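Local structure of putative phosphosugar isomerases (Salmonella typhimurium LT2, 3FKJ) at residues 211-216 with 239-244; 206-211 with 288-293; 103-108 with 128-133. The protein probably binds a phosphosugar or related carbohydrate derivative and may act as an isomerase. One frame throughout, in Å; residues are numbered along the deposited sequence.

Contact 1. Residues 211-216 with 239-244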
loop_
_atom_site.group_PDB
_atom_site.type_symbol
_atom_site.label_atom_id
_atom_site.label_comp_id
_atom_site.label_asym_id
_atom_site.label_seq_id
_atom_site.Cartn_x
_atom_site.Cartn_y
_atom_site.Cartn_z
ATOM N N GLU A 211 17.581 0.138 19.812
ATOM C CA GLU A 211 17.403 -0.383 18.455
ATOM C C GLU A 211 17.417 0.758 17.428
ATOM O O GLU A 211 16.822 1.820 17.634
ATOM C CB GLU A 211 16.108 -1.187 18.357
ATOM C CG GLU A 211 16.035 -2.360 19.369
ATOM C CD GLU A 211 17.095 -3.423 19.106
ATOM O OE1 GLU A 211 17.773 -3.346 18.062
ATOM O OE2 GLU A 211 17.277 -4.331 19.941
ATOM N N LYS A 212 18.133 0.533 16.346
ATOM C CA LYS A 212 18.272 1.480 15.238
ATOM C C LYS A 212 17.376 1.124 14.037
ATOM O O LYS A 212 17.192 1.951 13.154
ATOM C CB LYS A 212 19.719 1.445 14.715
ATOM C CG LYS A 212 20.828 1.448 15.769
ATOM C CD LYS A 212 21.511 2.807 15.882
ATOM C CE LYS A 212 22.772 2.699 16.747
ATOM N NZ LYS A 212 23.468 4.009 16.924
ATOM N N VAL A 213 16.941 -0.137 13.963
ATOM C CA VAL A 213 16.046 -0.638 12.906
ATOM C C VAL A 213 14.926 -1.459 13.545
ATOM O O VAL A 213 15.178 -2.409 14.295
ATOM C CB VAL A 213 16.745 -1.563 11.890
ATOM C CG1 VAL A 213 15.789 -1.830 10.710
ATOM C CG2 VAL A 213 18.049 -0.950 11.383
ATOM N N VAL A 214 13.687 -1.075 13.262
ATOM C CA VAL A 214 12.529 -1.821 13.746
ATOM C C VAL A 214 11.584 -2.134 12.568
ATOM O O VAL A 214 11.237 -1.226 11.792
ATOM C CB VAL A 214 11.789 -1.031 14.861
ATOM C CG1 VAL A 214 10.452 -1.722 15.231
ATOM C CG2 VAL A 214 12.693 -0.868 16.074
ATOM N N TYR A 215 11.147 -3.384 12.459
ATOM C CA TYR A 215 10.129 -3.754 11.450
ATOM C C TYR A 215 8.704 -3.856 12.083
ATOM O O TYR A 215 8.517 -4.554 13.071
ATOM C CB TYR A 215 10.521 -5.038 10.690
ATOM C CG TYR A 215 11.773 -4.870 9.852
ATOM C CD1 TYR A 215 11.734 -4.175 8.632
ATOM C CD2 TYR A 215 13.011 -5.353 10.296
ATOM C CE1 TYR A 215 12.871 -3.986 7.874
ATOM C CE2 TYR A 215 14.165 -5.180 9.543
ATOM C CZ TYR A 215 14.086 -4.486 8.316
ATOM O OH TYR A 215 15.191 -4.293 7.534
HETATM N N MSE A 216 7.764 -3.071 11.531
HETATM C CA MSE A 216 6.334 -3.135 11.858
HETATM C C MSE A 216 5.629 -4.163 10.998
HETATM O O MSE A 216 5.907 -4.300 9.772
HETATM C CB MSE A 216 5.657 -1.794 11.632
HETATM C CG MSE A 216 6.183 -0.656 12.503
HETATM SE SE MSE A 216 6.251 -1.026 14.390
HETATM C CE MSE A 216 4.313 -1.640 14.530
ATOM N N TRP A 239 13.214 9.025 14.926
ATOM C CA TRP A 239 14.379 8.808 14.061
ATOM C C TRP A 239 14.958 7.381 14.146
ATOM O O TRP A 239 16.155 7.221 14.217
ATOM C CB TRP A 239 15.482 9.854 14.261
ATOM C CG TRP A 239 15.036 11.261 14.183
ATOM C CD1 TRP A 239 13.987 11.763 13.437
ATOM C CD2 TRP A 239 15.658 12.393 14.820
ATOM N NE1 TRP A 239 13.896 13.128 13.621
ATOM C CE2 TRP A 239 14.900 13.541 14.468
ATOM C CE3 TRP A 239 16.780 12.551 15.661
ATOM C CZ2 TRP A 239 15.217 14.824 14.948
ATOM C CZ3 TRP A 239 17.079 13.826 16.142
ATOM C CH2 TRP A 239 16.304 14.943 15.770
ATOM N N ILE A 240 14.086 6.369 14.090
ATOM C CA ILE A 240 14.481 4.941 14.079
ATOM C C ILE A 240 14.125 4.383 12.702
ATOM O O ILE A 240 13.001 4.547 12.231
ATOM C CB ILE A 240 13.705 4.133 15.174
ATOM C CG1 ILE A 240 14.153 4.544 16.578
ATOM C CG2 ILE A 240 13.856 2.610 14.964
ATOM C CD1 ILE A 240 13.088 4.273 17.693
ATOM N N ASN A 241 15.085 3.729 12.058
ATOM C CA ASN A 241 14.882 3.215 10.746
ATOM C C ASN A 241 13.788 2.162 10.830
ATOM O O ASN A 241 13.745 1.375 11.789
ATOM C CB ASN A 241 16.152 2.561 10.207
ATOM C CG ASN A 241 17.298 3.519 10.078
ATOM O OD1 ASN A 241 17.309 4.367 9.190
ATOM N ND2 ASN A 241 18.308 3.350 10.939
ATOM N N SER A 242 12.897 2.163 9.854
ATOM C CA SER A 242 11.748 1.279 9.918
ATOM C C SER A 242 11.147 1.022 8.552
ATOM O O SER A 242 11.212 1.872 7.632
ATOM C CB SER A 242 10.681 1.863 10.879
ATOM O OG SER A 242 9.621 0.965 11.115
ATOM N N ALA A 243 10.591 -0.178 8.438
ATOM C CA ALA A 243 9.721 -0.569 7.338
ATOM C C ALA A 243 8.527 -1.272 7.930
ATOM O O ALA A 243 8.616 -1.831 9.015
ATOM C CB ALA A 243 10.456 -1.554 6.349
ATOM N N SER A 244 7.417 -1.220 7.197
ATOM C CA SER A 244 6.250 -2.044 7.445
ATOM C C SER A 244 6.235 -3.176 6.425
ATOM O O SER A 244 6.611 -2.995 5.248
ATOM C CB SER A 244 4.965 -1.217 7.433
ATOM O OG SER A 244 4.823 -0.583 6.196
#
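V213 to M216 and N241 to S244 run as parallel neighbouring strands, their axes 4.7 Å apart at closest and 16° from aligned, with V214 N donating to N241 O and M216 N to A243 O at 2.9 Å. The entry to the pair illustrates how a side chain can reinforce a backbone bond. K212 O receives N241 N at 3.0 Å and N241 ND2 at 2.8 Å, the two donors approaching from opposite faces of the carbonyl plane. N241 holds CG beside its own backbone N (chi1 -62°), which brings the amide back over the K212 carbonyl, while OD1 bonds to Y215 OH of the second subunit. At V214 O the hydroxyl of S242 is instead the donor from the neighbouring strand: S242 OG, anti to the backbone N, reaches V214 O at 2.8 Å, tilted from the carbonyl plane, and also bonds S230 OG. On the same face as S242, V214 CG2 meets I240 CG2 at 3.8 Å, methyl against methyl. The face bearing N241 carries a second apolar pair, where A243 CB sits at the edge of the Y215 ring, 3.7 Å from CD1; the hydroxyl of that ring bonds N241 OD1 of the second subunit, so this face forms part of the dimer interface. The strands belong to a right-handed beta-alpha-beta crossover whose helix, 223-238, packs on the other face through L234 against V214 and S242. Strand 241-246 is outermost in the four-stranded sheet within this chain, and strand 263-268 flanks 213-218 across from it.

Contact 2. Residues 206-211 with 288-293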
loop_
_atom_site.group_PDB
_atom_site.type_symbol
_atom_site.label_atom_id
_atom_site.label_comp_id
_atom_site.label_asym_id
_atom_site.label_seq_id
_atom_site.Cartn_x
_atom_site.Cartn_y
_atom_site.Cartn_z
ATOM N N ALA A 206 12.438 0.147 27.998
ATOM C CA ALA A 206 13.767 -0.161 28.551
ATOM C C ALA A 206 14.557 -1.124 27.643
ATOM O O ALA A 206 15.763 -0.961 27.452
ATOM C CB ALA A 206 13.681 -0.710 29.970
ATOM N N GLU A 207 13.882 -2.111 27.062
ATOM C CA GLU A 207 14.583 -3.126 26.265
ATOM C C GLU A 207 14.813 -2.768 24.796
ATOM O O GLU A 207 15.696 -3.353 24.157
ATOM C CB GLU A 207 13.885 -4.477 26.396
ATOM C CG GLU A 207 14.205 -5.120 27.741
ATOM C CD GLU A 207 13.159 -6.108 28.209
ATOM O OE1 GLU A 207 12.645 -6.859 27.354
ATOM O OE2 GLU A 207 12.878 -6.148 29.439
ATOM N N TRP A 208 14.067 -1.790 24.280
ATOM C CA TRP A 208 14.100 -1.442 22.836
ATOM C C TRP A 208 14.715 -0.084 22.552
ATOM O O TRP A 208 14.906 0.279 21.403
ATOM C CB TRP A 208 12.686 -1.479 22.258
ATOM C CG TRP A 208 12.130 -2.871 22.079
ATOM C CD1 TRP A 208 11.899 -3.814 23.054
ATOM C CD2 TRP A 208 11.708 -3.462 20.851
ATOM N NE1 TRP A 208 11.349 -4.943 22.506
ATOM C CE2 TRP A 208 11.221 -4.761 21.154
ATOM C CE3 TRP A 208 11.667 -3.018 19.523
ATOM C CZ2 TRP A 208 10.737 -5.628 20.162
ATOM C CZ3 TRP A 208 11.172 -3.891 18.539
ATOM C CH2 TRP A 208 10.713 -5.164 18.865
ATOM N N LYS A 209 15.075 0.647 23.600
ATOM C CA LYS A 209 15.586 2.004 23.477
ATOM C C LYS A 209 16.824 2.173 22.614
ATOM O O LYS A 209 17.049 3.271 22.096
ATOM C CB LYS A 209 15.873 2.589 24.870
ATOM C CG LYS A 209 16.785 1.759 25.763
ATOM C CD LYS A 209 17.243 2.607 26.921
ATOM C CE LYS A 209 18.060 1.812 27.915
ATOM N NZ LYS A 209 18.869 2.777 28.655
ATOM N N ASP A 210 17.620 1.109 22.453
ATOM C CA ASP A 210 18.842 1.188 21.652
ATOM C C ASP A 210 18.754 0.611 20.236
ATOM O O ASP A 210 19.733 0.632 19.518
ATOM C CB ASP A 210 20.005 0.551 22.416
ATOM C CG ASP A 210 20.238 1.210 23.768
ATOM O OD1 ASP A 210 20.235 2.457 23.825
ATOM O OD2 ASP A 210 20.391 0.495 24.772
ATOM N N GLU A 211 17.581 0.138 19.812
ATOM C CA GLU A 211 17.403 -0.383 18.455
ATOM C C GLU A 211 17.417 0.758 17.428
ATOM O O GLU A 211 16.822 1.820 17.634
ATOM C CB GLU A 211 16.108 -1.187 18.357
ATOM C CG GLU A 211 16.035 -2.360 19.369
ATOM C CD GLU A 211 17.095 -3.423 19.106
ATOM O OE1 GLU A 211 17.773 -3.346 18.062
ATOM O OE2 GLU A 211 17.277 -4.331 19.941
ATOM N N GLN A 288 14.516 -16.620 16.676
ATOM C CA GLN A 288 14.915 -15.759 17.774
ATOM C C GLN A 288 14.967 -14.292 17.376
ATOM O O GLN A 288 15.879 -13.571 17.778
ATOM C CB GLN A 288 16.284 -16.175 18.339
ATOM C CG GLN A 288 16.367 -17.562 18.888
ATOM C CD GLN A 288 17.721 -18.178 18.611
ATOM O OE1 GLN A 288 18.776 -17.613 18.944
ATOM N NE2 GLN A 288 17.704 -19.335 17.979
ATOM N N GLY A 289 13.988 -13.843 16.594
ATOM C CA GLY A 289 13.804 -12.439 16.410
ATOM C C GLY A 289 13.396 -11.793 17.716
ATOM O O GLY A 289 12.873 -12.456 18.610
ATOM N N LYS A 290 13.645 -10.488 17.811
ATOM C CA LYS A 290 13.211 -9.679 18.934
ATOM C C LYS A 290 11.803 -9.229 18.685
ATOM O O LYS A 290 11.581 -8.229 18.009
ATOM C CB LYS A 290 14.110 -8.455 19.116
ATOM C CG LYS A 290 13.851 -7.707 20.412
ATOM C CD LYS A 290 14.757 -6.510 20.535
ATOM C CE LYS A 290 14.711 -5.898 21.901
ATOM N NZ LYS A 290 15.938 -5.138 22.154
ATOM N N LEU A 291 10.851 -9.969 19.243
ATOM C CA LEU A 291 9.442 -9.765 18.913
ATOM C C LEU A 291 8.709 -9.064 20.051
ATOM O O LEU A 291 8.756 -9.511 21.169
ATOM C CB LEU A 291 8.781 -11.107 18.557
ATOM C CG LEU A 291 7.258 -11.129 18.314
ATOM C CD1 LEU A 291 6.821 -10.134 17.221
ATOM C CD2 LEU A 291 6.798 -12.564 18.007
ATOM N N GLN A 292 8.066 -7.938 19.753
ATOM C CA GLN A 292 7.048 -7.345 20.620
ATOM C C GLN A 292 5.724 -7.669 19.960
ATOM O O GLN A 292 5.438 -7.202 18.837
ATOM C CB GLN A 292 7.199 -5.829 20.718
ATOM C CG GLN A 292 6.041 -5.119 21.464
ATOM C CD GLN A 292 6.018 -5.477 22.947
ATOM O OE1 GLN A 292 7.058 -5.702 23.540
ATOM N NE2 GLN A 292 4.828 -5.550 23.535
ATOM N N LEU A 293 4.940 -8.504 20.624
ATOM C CA LEU A 293 3.610 -8.831 20.165
ATOM C C LEU A 293 2.601 -7.907 20.836
ATOM O O LEU A 293 2.611 -7.755 22.041
ATOM C CB LEU A 293 3.301 -10.293 20.484
ATOM C CG LEU A 293 1.986 -10.873 19.950
ATOM C CD1 LEU A 293 1.809 -10.680 18.441
ATOM C CD2 LEU A 293 1.934 -12.336 20.329
#
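E207 and W208, late in helix 198-208, receive the long side chain of K290 from a strand that is outermost, within this chain, in a parallel, Rossmann-like alpha/beta sheet, a worked case of a lysine whose aliphatic shaft and charged end are both used. E207 contributes its main chain: its O accepts from K290 NZ at 2.7 Å, the donor standing 37° out of the carbonyl plane, while its carboxylate pairs with R203. W208 comes next and supplies the surface. K290 CE lies over one face of the indole, 3.6 Å from the centroid of the five-membered ring in a CH-pi contact, and NZ stands over the same ring at 4.4 Å, a cation-pi geometry. The lysine reaches this position fully extended, with CG anti to the backbone N (chi1 -170°). The six-membered ring instead meets the strand: W208 CH2 approaches K290 O at 3.3 Å, and W208 CZ2 touches Q292 CB at 3.6 Å. The polar end of Q292 turns to D200 and R203, farther back on the helix. Beyond W208 the chain folds through a type I turn, closed by E211 N bonding to W208 O, and this brings the E211 carboxylate to face the end of the K290 chain. Carbonyl, indole face and carboxylate gather about one ammonium group, which would probably favour its charged form. The E211 side chain bends at chi2, and its OE2 takes K290 NZ at 2.7 Å on the anti lone pair, completing a salt bridge.

Contact 3. Residues 103-108 with 128-133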
loop_
_atom_site.group_PDB
_atom_site.type_symbol
_atom_site.label_atom_id
_atom_site.label_comp_id
_atom_site.label_asym_id
_atom_site.label_seq_id
_atom_site.Cartn_x
_atom_site.Cartn_y
_atom_site.Cartn_z
ATOM N N ALA A 103 -0.718 21.553 1.673
ATOM C CA ALA A 103 -1.012 22.097 0.348
ATOM C C ALA A 103 -1.492 21.040 -0.635
ATOM O O ALA A 103 -2.445 21.275 -1.382
ATOM C CB ALA A 103 0.232 22.857 -0.229
ATOM N N GLU A 104 -0.869 19.863 -0.631
ATOM C CA GLU A 104 -1.252 18.838 -1.613
ATOM C C GLU A 104 -2.621 18.194 -1.319
ATOM O O GLU A 104 -3.297 17.770 -2.247
ATOM C CB GLU A 104 -0.159 17.761 -1.809
ATOM C CG GLU A 104 0.320 17.080 -0.554
ATOM C CD GLU A 104 1.594 17.676 -0.011
ATOM O OE1 GLU A 104 1.519 18.829 0.429
ATOM O OE2 GLU A 104 2.650 16.988 0.011
ATOM N N THR A 105 -3.017 18.139 -0.045
ATOM C CA THR A 105 -4.335 17.625 0.333
ATOM C C THR A 105 -5.398 18.663 -0.008
ATOM O O THR A 105 -6.498 18.294 -0.385
ATOM C CB THR A 105 -4.394 17.213 1.833
ATOM O OG1 THR A 105 -3.354 16.249 2.082
ATOM C CG2 THR A 105 -5.789 16.601 2.223
ATOM N N VAL A 106 -5.056 19.955 0.105
ATOM C CA VAL A 106 -5.989 21.045 -0.289
ATOM C C VAL A 106 -6.202 21.006 -1.814
ATOM O O VAL A 106 -7.331 21.109 -2.272
ATOM C CB VAL A 106 -5.506 22.457 0.206
ATOM C CG1 VAL A 106 -6.299 23.593 -0.416
ATOM C CG2 VAL A 106 -5.603 22.553 1.722
ATOM N N ALA A 107 -5.118 20.824 -2.570
ATOM C CA ALA A 107 -5.154 20.705 -4.045
ATOM C C ALA A 107 -5.888 19.464 -4.516
ATOM O O ALA A 107 -6.588 19.506 -5.533
ATOM C CB ALA A 107 -3.725 20.730 -4.641
ATOM N N ALA A 108 -5.741 18.367 -3.775
ATOM C CA ALA A 108 -6.547 17.146 -4.003
ATOM C C ALA A 108 -8.078 17.401 -3.899
ATOM O O ALA A 108 -8.856 16.955 -4.761
ATOM C CB ALA A 108 -6.124 16.069 -3.041
ATOM N N THR A 128 -9.657 26.063 8.273
ATOM C CA THR A 128 -8.350 25.828 7.698
ATOM C C THR A 128 -8.522 25.569 6.197
ATOM O O THR A 128 -9.641 25.304 5.738
ATOM C CB THR A 128 -7.656 24.725 8.474
ATOM O OG1 THR A 128 -8.527 23.586 8.618
ATOM C CG2 THR A 128 -7.276 25.288 9.873
ATOM N N PRO A 129 -7.453 25.751 5.404
ATOM C CA PRO A 129 -7.587 25.757 3.931
ATOM C C PRO A 129 -8.319 24.560 3.285
ATOM O O PRO A 129 -8.939 24.717 2.226
ATOM C CB PRO A 129 -6.125 25.810 3.447
ATOM C CG PRO A 129 -5.414 26.474 4.519
ATOM C CD PRO A 129 -6.068 26.033 5.806
ATOM N N LEU A 130 -8.233 23.385 3.900
ATOM C CA LEU A 130 -8.933 22.214 3.368
ATOM C C LEU A 130 -10.438 22.489 3.268
ATOM O O LEU A 130 -11.080 22.091 2.308
ATOM C CB LEU A 130 -8.651 20.965 4.221
ATOM C CG LEU A 130 -9.336 19.658 3.802
ATOM C CD1 LEU A 130 -9.033 19.404 2.334
ATOM C CD2 LEU A 130 -8.858 18.496 4.689
ATOM N N CYS A 131 -10.977 23.182 4.266
ATOM C CA CYS A 131 -12.390 23.545 4.303
ATOM C C CYS A 131 -12.899 24.248 3.046
ATOM O O CYS A 131 -14.024 24.037 2.637
ATOM C CB CYS A 131 -12.682 24.433 5.525
ATOM S SG CYS A 131 -12.201 23.612 7.079
ATOM N N GLU A 132 -12.090 25.093 2.434
ATOM C CA GLU A 132 -12.541 25.812 1.240
ATOM C C GLU A 132 -13.127 24.865 0.174
ATOM O O GLU A 132 -14.144 25.171 -0.467
ATOM C CB GLU A 132 -11.389 26.630 0.652
ATOM C CG GLU A 132 -11.824 27.601 -0.425
ATOM C CD GLU A 132 -10.683 28.441 -0.971
ATOM O OE1 GLU A 132 -9.851 28.929 -0.175
ATOM O OE2 GLU A 132 -10.636 28.624 -2.207
ATOM N N TYR A 133 -12.481 23.716 -0.006
ATOM C CA TYR A 133 -12.857 22.758 -1.038
ATOM C C TYR A 133 -13.553 21.519 -0.484
ATOM O O TYR A 133 -13.643 20.504 -1.174
ATOM C CB TYR A 133 -11.606 22.342 -1.797
ATOM C CG TYR A 133 -10.924 23.501 -2.466
ATOM C CD1 TYR A 133 -11.516 24.144 -3.552
ATOM C CD2 TYR A 133 -9.702 23.976 -2.008
ATOM C CE1 TYR A 133 -10.888 25.207 -4.182
ATOM C CE2 TYR A 133 -9.077 25.041 -2.619
ATOM C CZ TYR A 133 -9.668 25.646 -3.706
ATOM O OH TYR A 133 -9.030 26.683 -4.318
#
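V106 projects from helix 103-115 into a shallow hollow formed by P129 and L130 of the short, weakly bonded helical turn 129-132 and Y133 just after it, within the alpha/beta SIS domain. It is a compact example of packing by branched shape: each methyl has its own seat. V106 CG2 presses against the start of the turn, 3.5 Å from L130 N and 3.7 Å from P129 CB, so the proline ring and the first peptide of the turn form one wall. The other methyl, CG1, is anti to the backbone N (chi1 169°) and points to the far wall, where it reaches Y133 CD2 at 3.8 Å and CE2 at the same distance. The two side chains cross at about a right angle, and Y133 CD2 also comes near V106 O. L130 supplies a bump in return. Its side chain runs toward the sheet side of helix 103-115 and brings L130 CD1 within 4.3 Å of T105 CG2. T105 keeps its hydroxyl for S76, so L130 CD1 meets its methyl and its carbonyl oxygen. A109, one turn farther along the helix from T105, touches both L130 and Y133, while L130 also packs on S97 of strand 91-97. The contact therefore joins the helix to the connection between strands 118-123 and 136-139 by van der Waals fit, with T105 O against L130 CD1 at 3.9 Å.

In the fold
Contacts 1 and 2 serve the same four-stranded sheet and share E211, whose backbone approaches I240 in the first and whose carboxylate pairs with K290 in the second; they also touch directly, V214 CG1 lying 4.0 Å from W208 CZ3. All three are partly buried, contact 1 with the largest buried share, six of its eleven touching residues; it is built on main-chain bonds between adjacent strands and faces the second subunit. Contact 2 ties the late part of a helix to the outermost strand on the far side of that sheet through charge and an aromatic face. Contact 3 lies between helical pieces beside the five-stranded sheet, its centre about 40 Å from that of contact 2, and relies on apolar packing.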